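Local coordinates for protein bacteriocin (Brevibacillus sp. SKDU10, PDB 6LWZ) that is a defensin-like antimicrobial peptide, a bacteriocin that probably kills competing bacteria, at residues F13-K18 with K29-A34; E24-Q30 with T45-C51. One frame throughout, in Å; residues are numbered along the deposited sequence.

Interaction 1: residues F13-K18 with K29-A34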
ATOM      1  N   PHE A  13       7.510  -1.964  -6.030  1.00 29.34           N
ATOM      2  CA  PHE A  13       6.315  -1.783  -5.225  1.00 28.66           C
ATOM      3  C   PHE A  13       5.411  -2.995  -5.397  1.00 28.74           C
ATOM      4  O   PHE A  13       5.272  -3.511  -6.503  1.00 27.63           O
ATOM      5  CB  PHE A  13       5.573  -0.523  -5.660  1.00 29.44           C
ATOM      6  CG  PHE A  13       6.246   0.745  -5.236  1.00 29.73           C
ATOM      7  CD1 PHE A  13       7.279   1.281  -5.991  1.00 30.39           C
ATOM      8  CD2 PHE A  13       5.848   1.404  -4.077  1.00 29.26           C
ATOM      9  CE1 PHE A  13       7.902   2.458  -5.602  1.00 31.78           C
ATOM     10  CE2 PHE A  13       6.464   2.581  -3.679  1.00 28.54           C
ATOM     11  CZ  PHE A  13       7.495   3.109  -4.439  1.00 30.66           C
ATOM     12  N   ILE A  14       4.821  -3.454  -4.297  1.00 29.87           N
ATOM     13  CA  ILE A  14       3.799  -4.500  -4.338  1.00 30.90           C
ATOM     14  C   ILE A  14       2.432  -3.951  -3.907  1.00 30.82           C
ATOM     15  O   ILE A  14       2.273  -3.428  -2.804  1.00 31.22           O
ATOM     16  CB  ILE A  14       4.177  -5.711  -3.464  1.00 32.56           C
ATOM     17  CG1 ILE A  14       5.490  -6.321  -3.942  1.00 33.13           C
ATOM     18  CG2 ILE A  14       3.090  -6.773  -3.525  1.00 33.72           C
ATOM     19  CD1 ILE A  14       6.693  -5.789  -3.214  1.00 35.06           C
ATOM     20  N   VAL A  15       1.451  -4.112  -4.791  1.00 31.93           N
ATOM     21  CA  VAL A  15       0.107  -3.567  -4.618  1.00 29.25           C
ATOM     22  C   VAL A  15      -0.856  -4.688  -4.267  1.00 28.33           C
ATOM     23  O   VAL A  15      -1.017  -5.626  -5.037  1.00 24.26           O
ATOM     24  CB  VAL A  15      -0.378  -2.898  -5.917  1.00 28.54           C
ATOM     25  CG1 VAL A  15      -1.828  -2.456  -5.801  1.00 28.17           C
ATOM     26  CG2 VAL A  15       0.507  -1.717  -6.268  1.00 28.63           C
ATOM     27  N   LYS A  16      -1.487  -4.578  -3.100  1.00 30.30           N
ATOM     28  CA  LYS A  16      -2.439  -5.571  -2.618  1.00 31.88           C
ATOM     29  C   LYS A  16      -3.817  -4.937  -2.483  1.00 29.62           C
ATOM     30  O   LYS A  16      -4.016  -4.040  -1.668  1.00 26.01           O
ATOM     31  CB  LYS A  16      -1.980  -6.131  -1.272  1.00 35.83           C
ATOM     32  CG  LYS A  16      -0.789  -7.070  -1.376  1.00 39.65           C
ATOM     33  CD  LYS A  16       0.110  -6.996  -0.151  1.00 42.06           C
ATOM     34  CE  LYS A  16       1.280  -7.963  -0.258  1.00 43.45           C
ATOM     35  NZ  LYS A  16       2.260  -7.817   0.858  1.00 44.21           N
ATOM     36  N   ASP A  17      -4.752  -5.409  -3.301  1.00 31.24           N
ATOM     37  CA  ASP A  17      -6.128  -4.927  -3.298  1.00 34.96           C
ATOM     38  C   ASP A  17      -6.916  -5.613  -2.189  1.00 34.41           C
ATOM     39  O   ASP A  17      -6.870  -6.836  -2.056  1.00 32.64           O
ATOM     40  CB  ASP A  17      -6.779  -5.204  -4.652  1.00 40.90           C
ATOM     41  CG  ASP A  17      -8.184  -4.658  -4.746  1.00 44.62           C
ATOM     42  OD1 ASP A  17      -9.060  -5.109  -3.975  1.00 53.82           O
ATOM     43  OD2 ASP A  17      -8.420  -3.782  -5.604  1.00 49.61           O
ATOM     44  N   LYS A  18      -7.644  -4.816  -1.410  1.00 35.18           N
ATOM     45  CA  LYS A  18      -8.330  -5.299  -0.210  1.00 35.58           C
ATOM     46  C   LYS A  18      -9.845  -5.215  -0.275  1.00 38.90           C
ATOM     47  O   LYS A  18     -10.529  -5.731   0.605  1.00 45.73           O
ATOM     48  CB  LYS A  18      -7.883  -4.488   0.994  1.00 34.08           C
ATOM     49  CG  LYS A  18      -6.392  -4.473   1.231  1.00 32.85           C
ATOM     50  CD  LYS A  18      -5.829  -5.867   1.426  1.00 31.80           C
ATOM     51  CE  LYS A  18      -4.385  -5.773   1.878  1.00 31.76           C
ATOM     52  NZ  LYS A  18      -3.869  -7.044   2.429  1.00 32.08           N
ATOM     53  N   LYS A  29      -6.389  -0.171  -1.823  1.00 27.33           N
ATOM     54  CA  LYS A  29      -5.245  -1.052  -2.022  1.00 30.81           C
ATOM     55  C   LYS A  29      -4.183  -0.687  -1.010  1.00 29.03           C
ATOM     56  O   LYS A  29      -3.902   0.494  -0.813  1.00 27.85           O
ATOM     57  CB  LYS A  29      -4.667  -0.890  -3.429  1.00 33.43           C
ATOM     58  CG  LYS A  29      -5.672  -1.130  -4.540  1.00 37.11           C
ATOM     59  CD  LYS A  29      -5.068  -0.864  -5.908  1.00 39.86           C
ATOM     60  CE  LYS A  29      -6.146  -0.808  -6.973  1.00 41.19           C
ATOM     61  NZ  LYS A  29      -5.566  -0.693  -8.331  1.00 41.79           N
ATOM     62  N   GLN A  30      -3.614  -1.692  -0.356  1.00 31.16           N
ATOM     63  CA  GLN A  30      -2.459  -1.482   0.501  1.00 33.32           C
ATOM     64  C   GLN A  30      -1.213  -1.568  -0.364  1.00 29.04           C
ATOM     65  O   GLN A  30      -1.043  -2.535  -1.099  1.00 28.72           O
ATOM     66  CB  GLN A  30      -2.397  -2.528   1.614  1.00 38.92           C
ATOM     67  CG  GLN A  30      -3.521  -2.436   2.635  1.00 42.61           C
ATOM     68  CD  GLN A  30      -3.394  -1.241   3.558  1.00 45.37           C
ATOM     69  OE1 GLN A  30      -3.371  -0.090   3.113  1.00 46.94           O
ATOM     70  NE2 GLN A  30      -3.330  -1.508   4.859  1.00 45.26           N
ATOM     71  N   VAL A  31      -0.360  -0.551  -0.272  1.00 25.67           N
ATOM     72  CA  VAL A  31       0.851  -0.458  -1.073  1.00 24.55           C
ATOM     73  C   VAL A  31       2.065  -0.691  -0.184  1.00 24.06           C
ATOM     74  O   VAL A  31       2.224  -0.044   0.853  1.00 23.88           O
ATOM     75  CB  VAL A  31       0.974   0.921  -1.762  1.00 24.30           C
ATOM     76  CG1 VAL A  31       2.225   1.001  -2.634  1.00 23.86           C
ATOM     77  CG2 VAL A  31      -0.257   1.208  -2.599  1.00 25.72           C
ATOM     78  N   TYR A  32       2.919  -1.614  -0.608  1.00 25.16           N
ATOM     79  CA  TYR A  32       4.168  -1.915   0.079  1.00 25.60           C
ATOM     80  C   TYR A  32       5.334  -1.639  -0.856  1.00 26.45           C
ATOM     81  O   TYR A  32       5.181  -1.671  -2.082  1.00 24.56           O
ATOM     82  CB  TYR A  32       4.197  -3.386   0.505  1.00 26.14           C
ATOM     83  CG  TYR A  32       3.402  -3.688   1.755  1.00 28.06           C
ATOM     84  CD1 TYR A  32       2.013  -3.659   1.741  1.00 29.25           C
ATOM     85  CD2 TYR A  32       4.042  -4.014   2.951  1.00 29.59           C
ATOM     86  CE1 TYR A  32       1.276  -3.937   2.884  1.00 31.44           C
ATOM     87  CE2 TYR A  32       3.320  -4.294   4.104  1.00 32.39           C
ATOM     88  CZ  TYR A  32       1.935  -4.253   4.068  1.00 33.42           C
ATOM     89  OH  TYR A  32       1.204  -4.525   5.205  1.00 37.33           O
ATOM     90  N   VAL A  33       6.491  -1.361  -0.264  1.00 27.66           N
ATOM     91  CA  VAL A  33       7.749  -1.255  -1.004  1.00 30.01           C
ATOM     92  C   VAL A  33       8.587  -2.482  -0.692  1.00 32.62           C
ATOM     93  O   VAL A  33       8.716  -2.874   0.472  1.00 32.75           O
ATOM     94  CB  VAL A  33       8.573   0.021  -0.657  1.00 31.94           C
ATOM     95  CG1 VAL A  33       7.712   1.263  -0.741  1.00 31.51           C
ATOM     96  CG2 VAL A  33       9.207  -0.067   0.723  1.00 33.46           C
ATOM     97  N   ALA A  34       9.127  -3.105  -1.733  1.00 32.70           N
ATOM     98  CA  ALA A  34      10.134  -4.136  -1.567  1.00 32.09           C
ATOM     99  C   ALA A  34      11.467  -3.453  -1.767  1.00 34.19           C
ATOM    100  O   ALA A  34      11.731  -2.897  -2.828  1.00 30.40           O
ATOM    101  CB  ALA A  34       9.945  -5.249  -2.573  1.00 33.26           C
TER

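Interaction 2: residues E24-Q30 with T45-C51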
ATOM      1  N   GLU A  24     -13.757   3.994   5.789  1.00 31.75           N
ATOM      2  CA  GLU A  24     -13.905   4.950   4.687  1.00 29.47           C
ATOM      3  C   GLU A  24     -14.915   4.494   3.622  1.00 27.90           C
ATOM      4  O   GLU A  24     -15.361   5.306   2.816  1.00 25.89           O
ATOM      5  CB  GLU A  24     -12.544   5.215   4.041  1.00 31.06           C
ATOM      6  CG  GLU A  24     -11.534   5.851   4.985  1.00 33.26           C
ATOM      7  CD  GLU A  24     -11.731   7.348   5.153  1.00 34.11           C
ATOM      8  OE1 GLU A  24     -11.585   7.848   6.284  1.00 37.69           O
ATOM      9  OE2 GLU A  24     -12.026   8.034   4.160  1.00 35.24           O
ATOM     10  N   LYS A  25     -15.271   3.207   3.621  1.00 30.20           N
ATOM     11  CA  LYS A  25     -16.283   2.670   2.691  1.00 32.33           C
ATOM     12  C   LYS A  25     -15.989   3.064   1.238  1.00 30.52           C
ATOM     13  O   LYS A  25     -16.852   3.563   0.507  1.00 26.86           O
ATOM     14  CB  LYS A  25     -17.687   3.088   3.129  1.00 35.51           C
ATOM     15  CG  LYS A  25     -17.979   2.712   4.576  1.00 39.01           C
ATOM     16  CD  LYS A  25     -19.463   2.496   4.836  1.00 42.33           C
ATOM     17  CE  LYS A  25     -20.250   3.798   4.787  1.00 42.53           C
ATOM     18  NZ  LYS A  25     -21.399   3.783   5.744  1.00 41.53           N
ATOM     19  N   LYS A  26     -14.733   2.841   0.863  1.00 30.24           N
ATOM     20  CA  LYS A  26     -14.233   3.018  -0.492  1.00 29.07           C
ATOM     21  C   LYS A  26     -13.350   1.817  -0.757  1.00 25.28           C
ATOM     22  O   LYS A  26     -12.734   1.265   0.165  1.00 22.73           O
ATOM     23  CB  LYS A  26     -13.386   4.290  -0.624  1.00 29.78           C
ATOM     24  CG  LYS A  26     -14.170   5.587  -0.789  1.00 30.76           C
ATOM     25  CD  LYS A  26     -13.250   6.802  -0.904  1.00 30.13           C
ATOM     26  CE  LYS A  26     -12.626   7.171   0.431  1.00 31.41           C
ATOM     27  NZ  LYS A  26     -11.700   8.325   0.318  1.00 34.61           N
ATOM     28  N   TYR A  27     -13.279   1.410  -2.014  1.00 23.46           N
ATOM     29  CA  TYR A  27     -12.305   0.408  -2.409  1.00 23.66           C
ATOM     30  C   TYR A  27     -10.921   0.934  -2.077  1.00 23.53           C
ATOM     31  O   TYR A  27     -10.676   2.136  -2.177  1.00 24.41           O
ATOM     32  CB  TYR A  27     -12.422   0.112  -3.898  1.00 22.94           C
ATOM     33  CG  TYR A  27     -13.683  -0.633  -4.241  1.00 25.66           C
ATOM     34  CD1 TYR A  27     -13.928  -1.886  -3.698  1.00 25.38           C
ATOM     35  CD2 TYR A  27     -14.636  -0.090  -5.101  1.00 27.11           C
ATOM     36  CE1 TYR A  27     -15.082  -2.586  -3.998  1.00 27.19           C
ATOM     37  CE2 TYR A  27     -15.801  -0.784  -5.406  1.00 28.20           C
ATOM     38  CZ  TYR A  27     -16.018  -2.035  -4.851  1.00 28.99           C
ATOM     39  OH  TYR A  27     -17.167  -2.751  -5.137  1.00 32.05           O
ATOM     40  N   TYR A  28     -10.025   0.054  -1.645  1.00 22.92           N
ATOM     41  CA  TYR A  28      -8.660   0.471  -1.341  1.00 19.39           C
ATOM     42  C   TYR A  28      -7.626  -0.618  -1.628  1.00 22.69           C
ATOM     43  O   TYR A  28      -7.942  -1.812  -1.688  1.00 22.79           O
ATOM     44  CB  TYR A  28      -8.542   0.963   0.118  1.00  9.79           C
ATOM     45  CG  TYR A  28      -8.553  -0.146   1.145  1.00 17.21           C
ATOM     46  CD1 TYR A  28      -9.719  -0.845   1.417  1.00 20.73           C
ATOM     47  CD2 TYR A  28      -7.397  -0.503   1.835  1.00 22.11           C
ATOM     48  CE1 TYR A  28      -9.746  -1.862   2.350  1.00 24.44           C
ATOM     49  CE2 TYR A  28      -7.414  -1.523   2.777  1.00 23.96           C
ATOM     50  CZ  TYR A  28      -8.593  -2.196   3.027  1.00 24.86           C
ATOM     51  OH  TYR A  28      -8.632  -3.220   3.938  1.00 26.02           O
ATOM     52  N   LYS A  29      -6.389  -0.171  -1.823  1.00 27.33           N
ATOM     53  CA  LYS A  29      -5.245  -1.052  -2.022  1.00 30.81           C
ATOM     54  C   LYS A  29      -4.183  -0.687  -1.010  1.00 29.03           C
ATOM     55  O   LYS A  29      -3.902   0.494  -0.813  1.00 27.85           O
ATOM     56  CB  LYS A  29      -4.667  -0.890  -3.429  1.00 33.43           C
ATOM     57  CG  LYS A  29      -5.672  -1.130  -4.540  1.00 37.11           C
ATOM     58  CD  LYS A  29      -5.068  -0.864  -5.908  1.00 39.86           C
ATOM     59  CE  LYS A  29      -6.146  -0.808  -6.973  1.00 41.19           C
ATOM     60  NZ  LYS A  29      -5.566  -0.693  -8.331  1.00 41.79           N
ATOM     61  N   GLN A  30      -3.614  -1.692  -0.356  1.00 31.16           N
ATOM     62  CA  GLN A  30      -2.459  -1.482   0.501  1.00 33.32           C
ATOM     63  C   GLN A  30      -1.213  -1.568  -0.364  1.00 29.04           C
ATOM     64  O   GLN A  30      -1.043  -2.535  -1.099  1.00 28.72           O
ATOM     65  CB  GLN A  30      -2.397  -2.528   1.614  1.00 38.92           C
ATOM     66  CG  GLN A  30      -3.521  -2.436   2.635  1.00 42.61           C
ATOM     67  CD  GLN A  30      -3.394  -1.241   3.558  1.00 45.37           C
ATOM     68  OE1 GLN A  30      -3.371  -0.090   3.113  1.00 46.94           O
ATOM     69  NE2 GLN A  30      -3.330  -1.508   4.859  1.00 45.26           N
ATOM     70  N   THR A  45      -1.851   3.674   1.605  1.00 20.74           N
ATOM     71  CA  THR A  45      -3.137   3.188   1.127  1.00 25.78           C
ATOM     72  C   THR A  45      -3.537   4.007  -0.091  1.00 28.25           C
ATOM     73  O   THR A  45      -3.424   5.234  -0.073  1.00 31.15           O
ATOM     74  CB  THR A  45      -4.226   3.348   2.213  1.00 30.08           C
ATOM     75  OG1 THR A  45      -3.969   2.439   3.294  1.00 30.53           O
ATOM     76  CG2 THR A  45      -5.632   3.086   1.641  1.00 31.90           C
ATOM     77  N   GLU A  46      -4.019   3.324  -1.128  1.00 30.57           N
ATOM     78  CA  GLU A  46      -4.494   3.955  -2.362  1.00 35.27           C
ATOM     79  C   GLU A  46      -6.012   3.811  -2.437  1.00 37.89           C
ATOM     80  O   GLU A  46      -6.525   2.700  -2.351  1.00 43.85           O
ATOM     81  CB  GLU A  46      -3.840   3.270  -3.569  1.00 37.15           C
ATOM     82  CG  GLU A  46      -4.356   3.703  -4.933  1.00 39.33           C
ATOM     83  CD  GLU A  46      -4.043   5.150  -5.271  1.00 44.21           C
ATOM     84  OE1 GLU A  46      -3.165   5.760  -4.615  1.00 48.85           O
ATOM     85  OE2 GLU A  46      -4.673   5.681  -6.212  1.00 40.13           O
ATOM     86  N   TRP A  47      -6.730   4.917  -2.604  1.00 38.88           N
ATOM     87  CA  TRP A  47      -8.194   4.891  -2.553  1.00 39.20           C
ATOM     88  C   TRP A  47      -8.823   4.693  -3.922  1.00 36.26           C
ATOM     89  O   TRP A  47      -8.351   5.230  -4.918  1.00 33.11           O
ATOM     90  CB  TRP A  47      -8.744   6.172  -1.937  1.00 42.77           C
ATOM     91  CG  TRP A  47      -8.360   6.371  -0.511  1.00 43.69           C
ATOM     92  CD1 TRP A  47      -7.598   7.379  -0.005  1.00 44.72           C
ATOM     93  CD2 TRP A  47      -8.718   5.539   0.600  1.00 44.85           C
ATOM     94  NE1 TRP A  47      -7.453   7.227   1.351  1.00 44.99           N
ATOM     95  CE2 TRP A  47      -8.134   6.107   1.749  1.00 45.55           C
ATOM     96  CE3 TRP A  47      -9.476   4.369   0.733  1.00 46.41           C
ATOM     97  CZ2 TRP A  47      -8.279   5.544   3.021  1.00 48.59           C
ATOM     98  CZ3 TRP A  47      -9.620   3.807   1.998  1.00 49.29           C
ATOM     99  CH2 TRP A  47      -9.021   4.395   3.125  1.00 49.60           C
ATOM    100  N   GLY A  48      -9.903   3.923  -3.948  1.00 36.81           N
ATOM    101  CA  GLY A  48     -10.676   3.678  -5.157  1.00 37.17           C
ATOM    102  C   GLY A  48     -12.045   4.327  -5.078  1.00 36.38           C
ATOM    103  O   GLY A  48     -12.240   5.330  -4.379  1.00 33.70           O
ATOM    104  N   GLY A  49     -13.005   3.741  -5.783  1.00 36.06           N
ATOM    105  CA  GLY A  49     -14.346   4.310  -5.870  1.00 35.45           C
ATOM    106  C   GLY A  49     -15.152   4.149  -4.596  1.00 35.19           C
ATOM    107  O   GLY A  49     -14.670   3.558  -3.617  1.00 34.80           O
ATOM    108  N   PRO A  50     -16.385   4.680  -4.593  1.00 33.41           N
ATOM    109  CA  PRO A  50     -17.257   4.453  -3.458  1.00 34.57           C
ATOM    110  C   PRO A  50     -17.686   2.996  -3.391  1.00 37.88           C
ATOM    111  O   PRO A  50     -17.563   2.244  -4.366  1.00 37.81           O
ATOM    112  CB  PRO A  50     -18.442   5.380  -3.712  1.00 32.16           C
ATOM    113  CG  PRO A  50     -18.451   5.607  -5.168  1.00 33.88           C
ATOM    114  CD  PRO A  50     -17.043   5.454  -5.654  1.00 32.76           C
ATOM    115  N   CYS A  51     -18.200   2.617  -2.236  1.00 38.74           N
ATOM    116  CA  CYS A  51     -18.238   1.228  -1.873  1.00 39.60           C
ATOM    117  C   CYS A  51     -19.502   0.782  -1.176  1.00 43.51           C
ATOM    118  O   CYS A  51     -20.113   1.537  -0.419  1.00 44.63           O
ATOM    119  CB  CYS A  51     -17.083   0.988  -0.940  1.00 42.68           C
ATOM    120  SG  CYS A  51     -16.447  -0.659  -1.017  1.00 43.92           S
TER

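Interaction 1: residues F13-K18 with K29-A34
Lys16 reaches across from strand 13-18 to set its ammonium over the ring of Tyr32 on strand 29-34, a cation-pi contact between neighbouring strands of the antiparallel sheet in this defensin-like peptide. NZ stands 4.4 Å from the centroid of the Tyr32 ring and 14° off the ring normal, over the face but shifted toward the rim. The lysine chain bends at chi2 (148°) and is extended beyond it, which carries NZ along the sheet from its own partner, Gln30, to the tyrosine. Nearby, the aliphatic part of Lys18 crosses Gln30 at about a right angle, Lys18 CE 3.5 Å from Gln30 CG; the amide oxygen of Gln30 turns to Thr45 on the third strand. At the far end of the face that carries Lys16 and Tyr32, Ile14 CD1 presses on Ala34 CB, beside His40.

The other face carries Phe13, Val15 and Asp17 against Val33, Val31 and Lys29. Phe13 and Val33 lie side by side and point the same way, CE2 of Phe13 meeting CG1 of Val33 at 3.5 Å, while CD2 of the ring also touches Val31. Lys29, extended beyond CG, runs obliquely over Val15 CG1 with its CD, and its NZ stays 5.0 Å from Asp17 OD2, too far for a salt bridge. Four backbone hydrogen bonds join the pairs Ile14 with Tyr32 and Lys16 with Gln30, two to each. Among them, Tyr32 O takes the N-H of Ile14 at 2.9 Å from N and also receives the CA-H of Phe13.

Interaction 2: residues E24-Q30 with T45-C51
Thr45 opens the segment by giving its hydroxyl proton to the side-chain carbonyl of Gln30, OG1 to OE1 at 2.6 Å. With OG1 beside its own backbone N (chi1 -69°), the methyl CG2 is left to turn toward Tyr28 CB. The hydroxyl is also hydrogen-bonded to Tyr42 OH, so two bonds grip OG1. Glu46 pairs through its backbone: its N and O both bond Lys29, while the carboxylate turns to Arg44.

Trp47 spreads its indole over several residues of strand 26-30 and the loop before it. Lys26 NZ sits over one face, 4.1 Å from the centroid of the Trp47 five-membered ring and 15° off its normal, and Thr45 CG2 lies over the opposite face. The six-membered ring meets Tyr28 CB through CZ3 and Glu24 CG through CH2, the latter at 3.4 Å. His21 adds an edge-to-face contact to the indole and another to the Tyr28 ring.

At Gly48 the backbone N bonds Tyr27 O at 2.6 Å; Gly49 O then takes the N-H of Tyr27, 3.0 Å from N. The register shifts by one between Lys26 and Tyr28, a beta bulge. Pro50 and Lys26 form a non-hydrogen-bonded pair, their side chains diverging, and the proline carbonyl O lies near Tyr27 CE2. Cys51 brings SG over a face of the Tyr27 ring, 3.9 Å from its centroid and 16° off the normal. This is the open end of the beta hairpin of strands 26-35 and 40-48, where the Cys20-Cys51 disulfide ties the following chain to the end of strand 10-20, consistent with the peptide's defensin-like family.

In the fold
Interactions 1 and 2 share the strand 26-35, the middle one of the three-stranded sheet, and join it to strands 10-20 and 40-48 on its two sides; Lys29 and Gln30 belong to both. Both are surface contacts, but interaction 1 lies near the centre of the chain and has buried Val33 and Ala34 at one end, where Val33 reaches Cys2, Cys6 and Cys43. Interaction 2, about 13 Å away between centres, has no buried residue. Its pairing is broken by a bulge, whereas that of 13-18 with 29-34 is regular. Each has a lysine over an aromatic face, but aliphatic packing is prominent in interaction 1, and aromatic and sulfur contacts in interaction 2.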